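Local structure of thioredoxin domain-containing protein (Aeropyrum pernix, 3HA9) at residues F20-I25 with G120-K125; G36-I41 with Y66-V71; L42-A47 with I131-I136; D60-K65 with E154-I159; A73-T78 with M115-G120. The protein is of unknown function, though its thioredoxin-like fold and family suggest a thiol-disulfide oxidoreductase or antioxidant role. All blocks are in the same frame, centred on the assembly; numbering follows the deposited sequence.

Interaction 1: residues F20-I25 with G120-K125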
# COMPACT_ATOMS: atom_id res chain seq x y z
N PHE A 20 -8.46 2.96 8.08
CA PHE A 20 -7.43 1.97 8.34
C PHE A 20 -6.26 2.55 9.13
O PHE A 20 -6.13 3.77 9.25
CB PHE A 20 -6.93 1.36 7.03
CG PHE A 20 -6.24 2.35 6.12
CD1 PHE A 20 -4.86 2.44 6.09
CD2 PHE A 20 -6.99 3.19 5.29
CE1 PHE A 20 -4.22 3.35 5.24
CE2 PHE A 20 -6.36 4.10 4.45
CZ PHE A 20 -4.97 4.18 4.43
N SER A 21 -5.44 1.66 9.67
CA SER A 21 -4.17 2.06 10.26
C SER A 21 -3.07 1.11 9.76
O SER A 21 -3.35 0.00 9.29
CB SER A 21 -4.26 2.10 11.79
OG SER A 21 -3.74 0.92 12.38
N LEU A 22 -1.82 1.57 9.83
CA LEU A 22 -0.69 0.83 9.31
C LEU A 22 0.36 0.72 10.41
O LEU A 22 0.51 1.65 11.19
CB LEU A 22 -0.08 1.58 8.13
CG LEU A 22 -1.01 2.09 7.03
CD1 LEU A 22 -0.51 3.43 6.50
CD2 LEU A 22 -1.09 1.08 5.92
N THR A 23 1.06 -0.41 10.46
CA THR A 23 2.20 -0.59 11.37
C THR A 23 3.49 -0.50 10.57
O THR A 23 3.73 -1.35 9.70
CB THR A 23 2.18 -1.98 12.07
OG1 THR A 23 2.24 -3.03 11.09
CG2 THR A 23 0.94 -2.16 12.93
N THR A 24 4.32 0.50 10.83
CA THR A 24 5.58 0.62 10.08
C THR A 24 6.56 -0.48 10.45
O THR A 24 6.38 -1.16 11.47
CB THR A 24 6.26 2.00 10.23
OG1 THR A 24 6.83 2.11 11.54
CG2 THR A 24 5.27 3.12 9.96
N ILE A 25 7.59 -0.66 9.63
CA ILE A 25 8.58 -1.74 9.80
C ILE A 25 9.26 -1.65 11.16
O ILE A 25 9.74 -2.65 11.72
CB ILE A 25 9.60 -1.74 8.63
CG1 ILE A 25 10.48 -3.01 8.66
CG2 ILE A 25 10.40 -0.41 8.57
CD1 ILE A 25 11.45 -3.14 7.51
N GLY A 120 -1.71 -9.50 7.02
CA GLY A 120 -2.89 -9.99 6.29
C GLY A 120 -4.11 -9.10 6.47
O GLY A 120 -5.04 -9.16 5.67
N SER A 121 -4.12 -8.28 7.54
CA SER A 121 -5.21 -7.31 7.78
C SER A 121 -5.47 -6.35 6.62
O SER A 121 -6.63 -6.10 6.25
CB SER A 121 -4.93 -6.44 9.03
OG SER A 121 -4.89 -7.26 10.19
N LEU A 122 -4.39 -5.80 6.07
CA LEU A 122 -4.54 -4.80 5.01
C LEU A 122 -4.83 -5.49 3.69
O LEU A 122 -5.54 -4.95 2.84
CB LEU A 122 -3.31 -3.90 4.91
CG LEU A 122 -3.12 -3.00 6.13
CD1 LEU A 122 -1.69 -2.45 6.14
CD2 LEU A 122 -4.17 -1.86 6.19
N VAL A 123 -4.28 -6.70 3.54
CA VAL A 123 -4.61 -7.53 2.37
C VAL A 123 -6.12 -7.75 2.30
O VAL A 123 -6.75 -7.60 1.23
CB VAL A 123 -3.83 -8.86 2.40
CG1 VAL A 123 -4.44 -9.86 1.39
CG2 VAL A 123 -2.38 -8.60 2.06
N GLU A 124 -6.72 -8.09 3.43
CA GLU A 124 -8.16 -8.28 3.51
C GLU A 124 -8.90 -6.96 3.30
O GLU A 124 -9.87 -6.89 2.53
CB GLU A 124 -8.52 -8.89 4.86
CG GLU A 124 -10.02 -9.10 5.09
CD GLU A 124 -10.35 -9.65 6.48
OE1 GLU A 124 -9.48 -10.32 7.08
OE2 GLU A 124 -11.47 -9.42 6.97
N LYS A 125 -8.44 -5.91 3.98
CA LYS A 125 -9.11 -4.60 3.90
C LYS A 125 -9.22 -4.09 2.46
O LYS A 125 -10.28 -3.63 2.04
CB LYS A 125 -8.35 -3.56 4.75
CG LYS A 125 -9.01 -2.16 4.82
CD LYS A 125 -10.11 -2.15 5.86
CE LYS A 125 -10.55 -0.72 6.21
NZ LYS A 125 -11.41 -0.81 7.40
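Leu-122 meets Leu-22 methyl to methyl: its CD1 lies 3.6 Å from Leu-22 CD2, and the two side chains cross at about a right angle. The other branch of Leu-122 turns to the neighbouring backbone, where CD2 rests 3.7 Å from Ser-21 O and, farther off, 4.3 Å from Phe-20 CB. One leucine of the helix thus covers three consecutive residues, and no hydrogen bond joins the two segments. Lys-125, a turn later, adds the aliphatic part of its chain, with CE 4.3 Å from Phe-20 CB; its NZ bonds to the carbonyl O of Ser-19. Here the short helix 121-125, which follows strand 114-117 of the central thioredoxin-like sheet, packs against strand 22-23 of a small two-stranded antiparallel sheet with strand 29-30. Within segment 20-25, Leu-22 CG sits at the edge of the Phe-20 ring, in its plane, while that ring also makes an edge-to-face contact with Phe-126. The start of the helix is held by Asp-118, whose carboxylate oxygens accept from the backbone N of Leu-122 and of Val-123, and Ser-121 OG bonds to Asp-119.

Interaction 2: residues G36-I41 with Y66-V71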
# COMPACT_ATOMS: atom_id res chain seq x y z
N GLY A 36 2.38 12.60 4.42
CA GLY A 36 2.58 13.95 3.90
C GLY A 36 1.93 14.37 2.59
O GLY A 36 1.50 15.51 2.47
N GLY A 37 1.84 13.47 1.61
CA GLY A 37 1.45 13.89 0.25
C GLY A 37 0.01 14.38 0.03
O GLY A 37 -0.78 14.45 0.96
N ASP A 38 -0.32 14.74 -1.21
CA ASP A 38 -1.72 14.90 -1.61
C ASP A 38 -2.28 13.57 -2.11
O ASP A 38 -3.48 13.32 -2.08
CB ASP A 38 -1.87 15.96 -2.70
CG ASP A 38 -1.84 17.38 -2.15
OD1 ASP A 38 -2.08 17.56 -0.93
OD2 ASP A 38 -1.59 18.31 -2.94
N VAL A 39 -1.38 12.72 -2.61
CA VAL A 39 -1.76 11.46 -3.22
C VAL A 39 -0.98 10.37 -2.50
O VAL A 39 0.24 10.43 -2.41
CB VAL A 39 -1.40 11.46 -4.72
CG1 VAL A 39 -1.65 10.11 -5.35
CG2 VAL A 39 -2.19 12.54 -5.44
N VAL A 40 -1.71 9.37 -1.99
CA VAL A 40 -1.10 8.30 -1.22
C VAL A 40 -1.16 7.04 -2.06
O VAL A 40 -2.23 6.67 -2.54
CB VAL A 40 -1.83 8.12 0.13
CG1 VAL A 40 -1.26 6.92 0.91
CG2 VAL A 40 -1.74 9.42 0.96
N ILE A 41 -0.01 6.41 -2.28
CA ILE A 41 0.02 5.14 -2.99
C ILE A 41 0.37 4.00 -2.03
O ILE A 41 1.46 3.97 -1.47
CB ILE A 41 1.04 5.17 -4.18
CG1 ILE A 41 0.71 6.34 -5.13
CG2 ILE A 41 1.09 3.80 -4.87
CD1 ILE A 41 1.61 6.44 -6.36
N TYR A 66 6.61 13.96 -9.00
CA TYR A 66 5.51 14.55 -8.23
C TYR A 66 5.78 14.54 -6.73
O TYR A 66 5.62 13.50 -6.08
CB TYR A 66 4.20 13.81 -8.51
CG TYR A 66 3.79 13.80 -9.96
CD1 TYR A 66 3.20 14.92 -10.54
CD2 TYR A 66 3.99 12.67 -10.75
CE1 TYR A 66 2.82 14.91 -11.88
CE2 TYR A 66 3.61 12.65 -12.09
CZ TYR A 66 3.03 13.77 -12.65
OH TYR A 66 2.65 13.77 -13.97
N ARG A 67 6.15 15.70 -6.19
CA ARG A 67 6.45 15.83 -4.76
C ARG A 67 5.24 15.58 -3.87
O ARG A 67 5.39 15.36 -2.67
CB ARG A 67 7.07 17.20 -4.45
CG ARG A 67 6.18 18.40 -4.72
CD ARG A 67 6.83 19.69 -4.19
NE ARG A 67 6.75 19.77 -2.72
CZ ARG A 67 7.57 20.50 -1.96
NH1 ARG A 67 8.55 21.21 -2.51
NH2 ARG A 67 7.41 20.51 -0.64
N GLU A 68 4.04 15.64 -4.45
CA GLU A 68 2.83 15.44 -3.67
C GLU A 68 2.44 13.98 -3.50
O GLU A 68 1.48 13.67 -2.82
CB GLU A 68 1.67 16.29 -4.20
CG GLU A 68 1.74 17.75 -3.77
CD GLU A 68 1.88 17.93 -2.26
OE1 GLU A 68 1.22 17.20 -1.48
OE2 GLU A 68 2.66 18.82 -1.84
N ILE A 69 3.18 13.07 -4.12
CA ILE A 69 2.95 11.63 -3.92
C ILE A 69 3.71 11.10 -2.70
O ILE A 69 4.91 11.38 -2.53
CB ILE A 69 3.39 10.81 -5.15
CG1 ILE A 69 2.49 11.11 -6.34
CG2 ILE A 69 3.40 9.28 -4.82
CD1 ILE A 69 3.01 10.53 -7.63
N SER A 70 3.02 10.31 -1.88
CA SER A 70 3.69 9.54 -0.82
C SER A 70 3.47 8.07 -1.08
O SER A 70 2.33 7.63 -1.12
CB SER A 70 3.14 9.91 0.56
OG SER A 70 3.52 11.24 0.93
N VAL A 71 4.56 7.33 -1.28
CA VAL A 71 4.49 5.88 -1.45
C VAL A 71 4.62 5.17 -0.09
O VAL A 71 5.54 5.47 0.71
CB VAL A 71 5.59 5.35 -2.42
CG1 VAL A 71 5.65 3.80 -2.41
CG2 VAL A 71 5.36 5.90 -3.83
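Strands 39-41 and 69-71 run parallel, their axes 4.8 Å apart and 21° from strict alignment, with Val-39, Val-40 and Ile-41 paired to Ile-69, Ser-70 and Val-71. Three nearly straight backbone bonds join them: Val-39 N to Glu-68 O, Ser-70 N to Val-39 O at 2.8 Å, and Ile-41 N to Ser-70 O. Glu-68 O also receives a weak, bent bond from Asp-38 N. On one face of the sheet, Ile-41 crosses Ile-69 obliquely, its CD1 3.7 Å from Ile-69 CG2, and Val-39 CB stands 4.2 Å from Ile-69 CG1. These strands are the two parallel strands of a right-handed beta-alpha-beta unit, and helix 52-65, which connects them, covers this same face through Leu-59 on Ile-41 and Leu-62 on Ile-69. The other face carries Val-40 and Ser-70. With its OG beside the backbone N (chi1 -69°), Ser-70 reaches past the strand end to Gly-37, whose N makes a weak 2.9 Å bond to Ser-70 OG. At the outer end two acidic groups lie close: Glu-68, bent at chi2, brings OE1 to 3.4 Å from Asp-38 OD2, with the carboxylate planes 37° apart. Such proximity may raise the pKa of one of them. Glu-68 OE1 also lies 2.9 Å from Asp-38 N.

Interaction 3: residues L42-A47 with I131-I136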
# COMPACT_ATOMS: atom_id res chain seq x y z
N LEU A 42 -0.58 3.07 -1.84
CA LEU A 42 -0.31 1.86 -1.07
C LEU A 42 0.18 0.80 -2.04
O LEU A 42 -0.53 0.45 -2.98
CB LEU A 42 -1.57 1.36 -0.34
CG LEU A 42 -2.31 2.36 0.56
CD1 LEU A 42 -3.41 1.63 1.34
CD2 LEU A 42 -1.34 3.02 1.52
N TRP A 43 1.41 0.33 -1.85
CA TRP A 43 1.96 -0.65 -2.76
C TRP A 43 2.14 -1.96 -2.00
O TRP A 43 3.03 -2.06 -1.15
CB TRP A 43 3.31 -0.16 -3.30
CG TRP A 43 3.95 -1.16 -4.22
CD1 TRP A 43 3.32 -2.06 -5.04
CD2 TRP A 43 5.35 -1.35 -4.42
NE1 TRP A 43 4.24 -2.81 -5.72
CE2 TRP A 43 5.50 -2.40 -5.36
CE3 TRP A 43 6.50 -0.76 -3.86
CZ2 TRP A 43 6.76 -2.86 -5.78
CZ3 TRP A 43 7.77 -1.23 -4.29
CH2 TRP A 43 7.88 -2.26 -5.25
N PHE A 44 1.29 -2.95 -2.32
CA PHE A 44 1.34 -4.26 -1.65
C PHE A 44 2.29 -5.13 -2.43
O PHE A 44 2.10 -5.33 -3.63
CB PHE A 44 -0.06 -4.89 -1.64
CG PHE A 44 -1.02 -4.17 -0.72
CD1 PHE A 44 -1.18 -4.62 0.59
CD2 PHE A 44 -1.72 -3.03 -1.16
CE1 PHE A 44 -2.05 -3.96 1.47
CE2 PHE A 44 -2.60 -2.35 -0.29
CZ PHE A 44 -2.76 -2.80 1.00
N MET A 45 3.33 -5.62 -1.76
CA MET A 45 4.45 -6.26 -2.46
C MET A 45 5.13 -7.33 -1.60
O MET A 45 4.71 -7.59 -0.48
CB MET A 45 5.44 -5.21 -3.00
CG MET A 45 5.88 -4.11 -2.00
SD MET A 45 6.93 -4.66 -0.62
CE MET A 45 8.46 -4.93 -1.49
N ALA A 46 6.15 -7.96 -2.17
CA ALA A 46 7.00 -8.93 -1.47
C ALA A 46 8.38 -8.79 -2.06
O ALA A 46 8.53 -8.45 -3.25
CB ALA A 46 6.46 -10.36 -1.68
N ALA A 47 9.40 -9.04 -1.24
CA ALA A 47 10.78 -8.78 -1.67
C ALA A 47 11.23 -9.69 -2.80
O ALA A 47 12.09 -9.32 -3.59
CB ALA A 47 11.72 -8.86 -0.49
N ILE A 131 0.78 -10.07 -5.42
CA ILE A 131 1.95 -9.58 -4.69
C ILE A 131 2.60 -8.35 -5.35
O ILE A 131 3.72 -7.99 -5.01
CB ILE A 131 3.01 -10.70 -4.50
CG1 ILE A 131 3.48 -11.22 -5.86
CG2 ILE A 131 2.44 -11.83 -3.64
CD1 ILE A 131 4.65 -12.21 -5.77
N ASP A 132 1.89 -7.71 -6.28
CA ASP A 132 2.34 -6.44 -6.86
C ASP A 132 1.07 -5.67 -7.17
O ASP A 132 0.61 -5.60 -8.32
CB ASP A 132 3.22 -6.68 -8.10
CG ASP A 132 3.89 -5.40 -8.62
OD1 ASP A 132 3.58 -4.30 -8.12
OD2 ASP A 132 4.69 -5.49 -9.59
N TYR A 133 0.51 -5.06 -6.13
CA TYR A 133 -0.84 -4.50 -6.22
C TYR A 133 -0.80 -3.09 -5.69
O TYR A 133 -0.18 -2.83 -4.67
CB TYR A 133 -1.81 -5.38 -5.39
CG TYR A 133 -3.28 -5.01 -5.52
CD1 TYR A 133 -4.07 -5.54 -6.55
CD2 TYR A 133 -3.89 -4.15 -4.59
CE1 TYR A 133 -5.41 -5.21 -6.65
CE2 TYR A 133 -5.24 -3.79 -4.70
CZ TYR A 133 -5.99 -4.34 -5.73
OH TYR A 133 -7.32 -4.00 -5.86
N ILE A 134 -1.50 -2.20 -6.38
CA ILE A 134 -1.42 -0.76 -6.12
C ILE A 134 -2.81 -0.24 -5.74
O ILE A 134 -3.79 -0.56 -6.42
CB ILE A 134 -0.90 -0.03 -7.40
CG1 ILE A 134 0.60 -0.30 -7.62
CG2 ILE A 134 -1.24 1.47 -7.39
CD1 ILE A 134 1.51 0.48 -6.67
N VAL A 135 -2.89 0.50 -4.64
CA VAL A 135 -4.09 1.32 -4.34
C VAL A 135 -3.67 2.79 -4.29
O VAL A 135 -2.79 3.17 -3.51
CB VAL A 135 -4.73 0.92 -2.99
CG1 VAL A 135 -6.00 1.76 -2.71
CG2 VAL A 135 -5.06 -0.55 -2.99
N ILE A 136 -4.31 3.63 -5.10
CA ILE A 136 -4.04 5.08 -5.06
C ILE A 136 -5.25 5.79 -4.48
O ILE A 136 -6.37 5.57 -4.95
CB ILE A 136 -3.73 5.65 -6.45
CG1 ILE A 136 -2.56 4.88 -7.08
CG2 ILE A 136 -3.41 7.16 -6.35
CD1 ILE A 136 -2.29 5.24 -8.54
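Phe-44 N donates to Tyr-133 O at 2.8 Å, one of four backbone bonds that join the antiparallel strands in the hydrogen-bonded pairs Leu-42 with Val-135 and Phe-44 with Tyr-133. On the face that carries Trp-43, Asp-132 OD1 accepts the indole N-H in a fairly straight bond, with Trp-43 NE1 2.9 Å from Asp-132 OD1. The donor comes from above the carboxylate plane, 42° out of it, and ring and carboxylate are turned 56° apart. CG of Asp-132 is anti to its backbone N (chi1 -171°), at the edge of the indole and in the ring plane. The other oxygen, OD2, bonds to Ser-51 OG, so both oxygens of this buried carboxylate have a partner. Beside the polar edge, Ile-134 CD1 touches Trp-43 CD1 at 3.5 Å, while Met-45 CG lies over the centre of one indole face, 3.6 Å above it. On the sheet's other face, Phe-44 CE2 meets Val-135 CG2 at 4.1 Å. At the last residue of strand 42-45, Met-45 CA makes a CA-H...O contact of 3.2 Å with Ile-131 O, in the loop before the partner strand. This is the centre of a thioredoxin-like sheet, where the strand leading into the Cys-49–Cys-52 disulfide meets its antiparallel neighbour.

Interaction 4: residues D60-K65 with E154-I159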
# COMPACT_ATOMS: atom_id res chain seq x y z
N ASP A 60 9.71 5.17 -8.21
CA ASP A 60 10.87 6.06 -8.01
C ASP A 60 10.75 7.30 -8.88
O ASP A 60 10.94 8.44 -8.43
CB ASP A 60 12.17 5.33 -8.39
CG ASP A 60 12.58 4.29 -7.38
OD1 ASP A 60 12.13 4.35 -6.22
OD2 ASP A 60 13.37 3.40 -7.76
N ARG A 61 10.42 7.06 -10.14
CA ARG A 61 10.32 8.15 -11.10
C ARG A 61 9.14 9.04 -10.77
O ARG A 61 9.26 10.26 -10.82
CB ARG A 61 10.22 7.61 -12.52
CG ARG A 61 11.54 7.04 -12.99
CD ARG A 61 11.34 5.88 -13.94
NE ARG A 61 10.80 6.33 -15.22
CZ ARG A 61 10.51 5.51 -16.22
NH1 ARG A 61 10.72 4.21 -16.10
NH2 ARG A 61 10.01 6.00 -17.34
N LEU A 62 8.01 8.43 -10.38
CA LEU A 62 6.82 9.22 -10.06
C LEU A 62 7.05 10.05 -8.79
O LEU A 62 6.60 11.19 -8.70
CB LEU A 62 5.58 8.33 -9.95
CG LEU A 62 5.15 7.75 -11.30
CD1 LEU A 62 4.24 6.55 -11.13
CD2 LEU A 62 4.47 8.82 -12.15
N THR A 63 7.76 9.46 -7.82
CA THR A 63 8.15 10.17 -6.60
C THR A 63 8.99 11.40 -6.91
O THR A 63 8.75 12.49 -6.35
CB THR A 63 8.94 9.23 -5.65
OG1 THR A 63 8.06 8.21 -5.17
CG2 THR A 63 9.50 10.00 -4.45
N GLU A 64 9.97 11.23 -7.79
CA GLU A 64 10.87 12.33 -8.18
C GLU A 64 10.11 13.41 -8.96
O GLU A 64 10.35 14.61 -8.76
CB GLU A 64 12.06 11.82 -8.98
CG GLU A 64 13.36 12.61 -8.74
CD GLU A 64 13.74 13.54 -9.88
OE1 GLU A 64 13.02 14.52 -10.15
OE2 GLU A 64 14.79 13.30 -10.51
N LYS A 65 9.20 12.98 -9.83
CA LYS A 65 8.40 13.89 -10.67
C LYS A 65 7.32 14.66 -9.89
O LYS A 65 7.15 15.87 -10.10
CB LYS A 65 7.77 13.11 -11.83
CG LYS A 65 7.03 13.96 -12.87
CD LYS A 65 6.56 13.12 -14.05
CE LYS A 65 5.87 13.98 -15.11
NZ LYS A 65 5.52 13.22 -16.34
N GLU A 154 -1.03 4.27 -16.97
CA GLU A 154 -2.20 4.24 -16.08
C GLU A 154 -1.95 5.07 -14.83
O GLU A 154 -2.80 5.88 -14.44
CB GLU A 154 -2.57 2.81 -15.70
CG GLU A 154 -2.87 1.91 -16.86
CD GLU A 154 -3.38 0.56 -16.43
OE1 GLU A 154 -4.61 0.45 -16.22
OE2 GLU A 154 -2.57 -0.39 -16.31
N LEU A 155 -0.78 4.89 -14.22
CA LEU A 155 -0.42 5.64 -13.02
C LEU A 155 -0.37 7.15 -13.30
O LEU A 155 -0.95 7.93 -12.56
CB LEU A 155 0.93 5.15 -12.47
CG LEU A 155 1.03 3.71 -11.97
CD1 LEU A 155 2.50 3.34 -11.77
CD2 LEU A 155 0.24 3.50 -10.68
N GLU A 156 0.30 7.53 -14.39
CA GLU A 156 0.39 8.93 -14.81
C GLU A 156 -1.00 9.55 -14.98
O GLU A 156 -1.26 10.64 -14.45
CB GLU A 156 1.18 9.08 -16.12
CG GLU A 156 2.69 9.12 -15.94
CD GLU A 156 3.24 10.52 -15.62
OE1 GLU A 156 2.48 11.40 -15.14
OE2 GLU A 156 4.45 10.73 -15.83
N SER A 157 -1.85 8.86 -15.72
CA SER A 157 -3.22 9.32 -15.97
C SER A 157 -3.95 9.60 -14.66
O SER A 157 -4.62 10.62 -14.52
CB SER A 157 -4.00 8.30 -16.81
OG SER A 157 -5.38 8.63 -16.85
N VAL A 158 -3.80 8.69 -13.70
CA VAL A 158 -4.44 8.83 -12.40
C VAL A 158 -3.90 10.06 -11.63
O VAL A 158 -4.68 10.89 -11.15
CB VAL A 158 -4.33 7.51 -11.57
CG1 VAL A 158 -4.77 7.72 -10.14
CG2 VAL A 158 -5.16 6.40 -12.22
N ILE A 159 -2.57 10.19 -11.55
CA ILE A 159 -1.93 11.29 -10.81
C ILE A 159 -2.27 12.66 -11.43
O ILE A 159 -2.45 13.64 -10.71
CB ILE A 159 -0.38 11.09 -10.73
CG1 ILE A 159 -0.06 9.87 -9.85
CG2 ILE A 159 0.32 12.32 -10.14
CD1 ILE A 159 1.15 9.06 -10.31
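Apolar packing centres on Leu-62, which points from helix 52-65 toward helix 152-161 and divides its two methyls between partners there. CD1 touches Leu-155 CD1 at 3.7 Å, the two side chains crossing at about a right angle. CD2 meets Ile-159 CD1 at 3.8 Å and also lies 4.1 Å from Glu-156 CD, against the flank of that side chain. The one polar link is a salt bridge, in which Lys-65 NZ donates to Glu-156 OE2 at 2.8 Å. Lys-65 is extended along its whole length, whereas Glu-156 is bent at chi2 (-85°), which carries its CD toward the lysine; the ammonium group arrives on the syn side of OE2, 22° out of the carboxylate plane. The other oxygen, OE1, is bonded to Tyr-66 OH, and these two partners probably favour the charged form of the glutamate. The segment axes stay 11.7 Å apart and 26° from parallel, so the helices meet through side chains without close backbone approach. Beneath them lies the sheet: Leu-62 and Ile-159 both touch Ile-69, and Leu-155 touches Ile-134 and Ile-136. Two roughly parallel helices laid side by side on one face of the central sheet are characteristic of the thioredoxin fold.

Interaction 5: residues A73-T78 with M115-G120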
# COMPACT_ATOMS: atom_id res chain seq x y z
N ALA A 73 5.24 1.43 1.05
CA ALA A 73 5.58 0.06 0.64
C ALA A 73 5.10 -0.89 1.70
O ALA A 73 5.52 -0.79 2.85
CB ALA A 73 7.09 -0.09 0.42
N ILE A 74 4.20 -1.81 1.32
CA ILE A 74 3.56 -2.70 2.29
C ILE A 74 3.98 -4.11 1.93
O ILE A 74 3.47 -4.67 0.96
CB ILE A 74 2.01 -2.60 2.27
CG1 ILE A 74 1.57 -1.19 2.63
CG2 ILE A 74 1.41 -3.64 3.27
CD1 ILE A 74 0.05 -0.91 2.43
N ASP A 75 4.89 -4.68 2.71
CA ASP A 75 5.33 -6.05 2.45
C ASP A 75 4.42 -6.92 3.28
O ASP A 75 4.46 -6.87 4.52
CB ASP A 75 6.80 -6.24 2.87
CG ASP A 75 7.36 -7.62 2.52
OD1 ASP A 75 6.58 -8.57 2.35
OD2 ASP A 75 8.60 -7.74 2.40
N PHE A 76 3.57 -7.71 2.60
CA PHE A 76 2.62 -8.56 3.31
C PHE A 76 3.08 -10.00 3.35
O PHE A 76 2.31 -10.89 3.77
CB PHE A 76 1.18 -8.39 2.74
CG PHE A 76 0.98 -8.94 1.34
CD1 PHE A 76 0.52 -10.25 1.14
CD2 PHE A 76 1.15 -8.11 0.24
CE1 PHE A 76 0.27 -10.74 -0.15
CE2 PHE A 76 0.91 -8.58 -1.06
CZ PHE A 76 0.45 -9.90 -1.24
N TRP A 77 4.32 -10.26 2.91
CA TRP A 77 4.80 -11.64 2.86
C TRP A 77 5.38 -12.02 4.24
O TRP A 77 6.59 -12.20 4.41
CB TRP A 77 5.80 -11.83 1.70
CG TRP A 77 5.91 -13.28 1.32
CD1 TRP A 77 6.90 -14.15 1.67
CD2 TRP A 77 4.96 -14.03 0.56
NE1 TRP A 77 6.64 -15.40 1.15
CE2 TRP A 77 5.46 -15.35 0.46
CE3 TRP A 77 3.75 -13.71 -0.08
CZ2 TRP A 77 4.78 -16.36 -0.22
CZ3 TRP A 77 3.07 -14.73 -0.77
CH2 TRP A 77 3.60 -16.03 -0.83
N THR A 78 4.48 -12.11 5.21
CA THR A 78 4.84 -12.33 6.60
C THR A 78 4.24 -13.64 7.11
O THR A 78 3.27 -14.14 6.54
CB THR A 78 4.26 -11.21 7.51
OG1 THR A 78 2.82 -11.20 7.40
CG2 THR A 78 4.81 -9.84 7.11
N MET A 115 7.81 2.34 5.08
CA MET A 115 7.84 0.88 4.92
C MET A 115 6.95 0.24 6.00
O MET A 115 7.02 0.58 7.18
CB MET A 115 9.28 0.33 4.99
CG MET A 115 10.17 0.57 3.71
SD MET A 115 11.90 0.07 3.99
CE MET A 115 12.56 1.47 4.85
N VAL A 116 6.08 -0.67 5.58
CA VAL A 116 5.09 -1.28 6.46
C VAL A 116 5.13 -2.77 6.20
O VAL A 116 5.31 -3.19 5.07
CB VAL A 116 3.66 -0.73 6.13
CG1 VAL A 116 2.56 -1.57 6.73
CG2 VAL A 116 3.52 0.72 6.61
N MET A 117 5.00 -3.58 7.25
CA MET A 117 4.81 -5.02 7.04
C MET A 117 3.40 -5.35 7.52
O MET A 117 2.95 -4.86 8.58
CB MET A 117 5.90 -5.85 7.74
CG MET A 117 7.36 -5.60 7.24
SD MET A 117 8.60 -6.89 7.64
CE MET A 117 8.42 -7.92 6.17
N ASP A 118 2.66 -6.11 6.71
CA ASP A 118 1.25 -6.42 7.00
C ASP A 118 1.10 -7.85 7.45
O ASP A 118 1.76 -8.74 6.94
CB ASP A 118 0.41 -6.19 5.74
CG ASP A 118 -1.07 -6.51 5.95
OD1 ASP A 118 -1.67 -6.01 6.92
OD2 ASP A 118 -1.65 -7.20 5.07
N ASP A 119 0.17 -8.05 8.38
CA ASP A 119 -0.14 -9.38 8.90
C ASP A 119 -1.31 -10.05 8.16
O ASP A 119 -1.83 -11.05 8.64
CB ASP A 119 -0.41 -9.30 10.41
CG ASP A 119 -1.65 -8.48 10.75
OD1 ASP A 119 -2.32 -7.94 9.85
OD2 ASP A 119 -1.98 -8.37 11.95
N GLY A 120 -1.71 -9.50 7.02
CA GLY A 120 -2.89 -9.99 6.29
C GLY A 120 -4.11 -9.10 6.47
O GLY A 120 -5.04 -9.16 5.67
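Thr-78 continues the contact beyond the end of the paired strands: its hydroxyl donates to Asp-118 O, with OG1 2.7 Å from O. OG1 stands between the backbone N and the carbonyl carbon (chi1 60°), and it also takes the N-H of Ala-81, capping helix 79-85 from the N-cap position. The methyl CG2 of Thr-78 reaches 4.2 Å from Met-117 CB. Before this point the strands run parallel, tied by Val-116 N to Ala-73 O, Asp-75 N to Val-116 O and Asp-118 N to Asp-75 O. In the last of these, at 2.9 Å, the donor sits 37° above the carbonyl plane. Asp-75 and Met-117 lie side by side, pointing the same way, with Met-117 CE 3.8 Å from Asp-75 OD2. The other carboxylate oxygen, OD1, accepts from Trp-77 N at 2.9 Å, an Asx turn that shapes the chain as it leaves the strand. On the opposite face Ile-74 CG2 packs against Asp-118 CB at 3.7 Å, and Phe-76 CB closes on the same atom from farther along. Asp-118 itself holds the start of helix 121-125 at Leu-122. Strand 114-117 is the outermost on this side of the thioredoxin-like sheet, and the pairing joins it to strand 69-75, with helix 98-108 lying over the Ala-73, Asp-75, Met-115 and Met-117 face.

Interactions 2, 3 and 5 join four neighbouring strands of one mixed sheet, 114-117, 69-75, 39-45 and 133-138, with 143-148 beyond. Interactions 2 and 3 share strand 39-45, and interactions 2 and 5 share strand 69-75 with centres about 19 Å apart. Interaction 4 adds two helices over the sheet, its centre about 10 Å from that of interaction 2. Interaction 1 touches interaction 5 and shares Gly-120 with it; its centre is about 7 Å from that of interaction 5 and about 23 Å from that of interaction 4, across the chain's centre. Along the chain, interactions 2 and 5 come in series, both nested inside the loop closed by interaction 1, while interactions 3 and 4 cross it. Distant parts of the sequence thus close into a single thioredoxin-like domain.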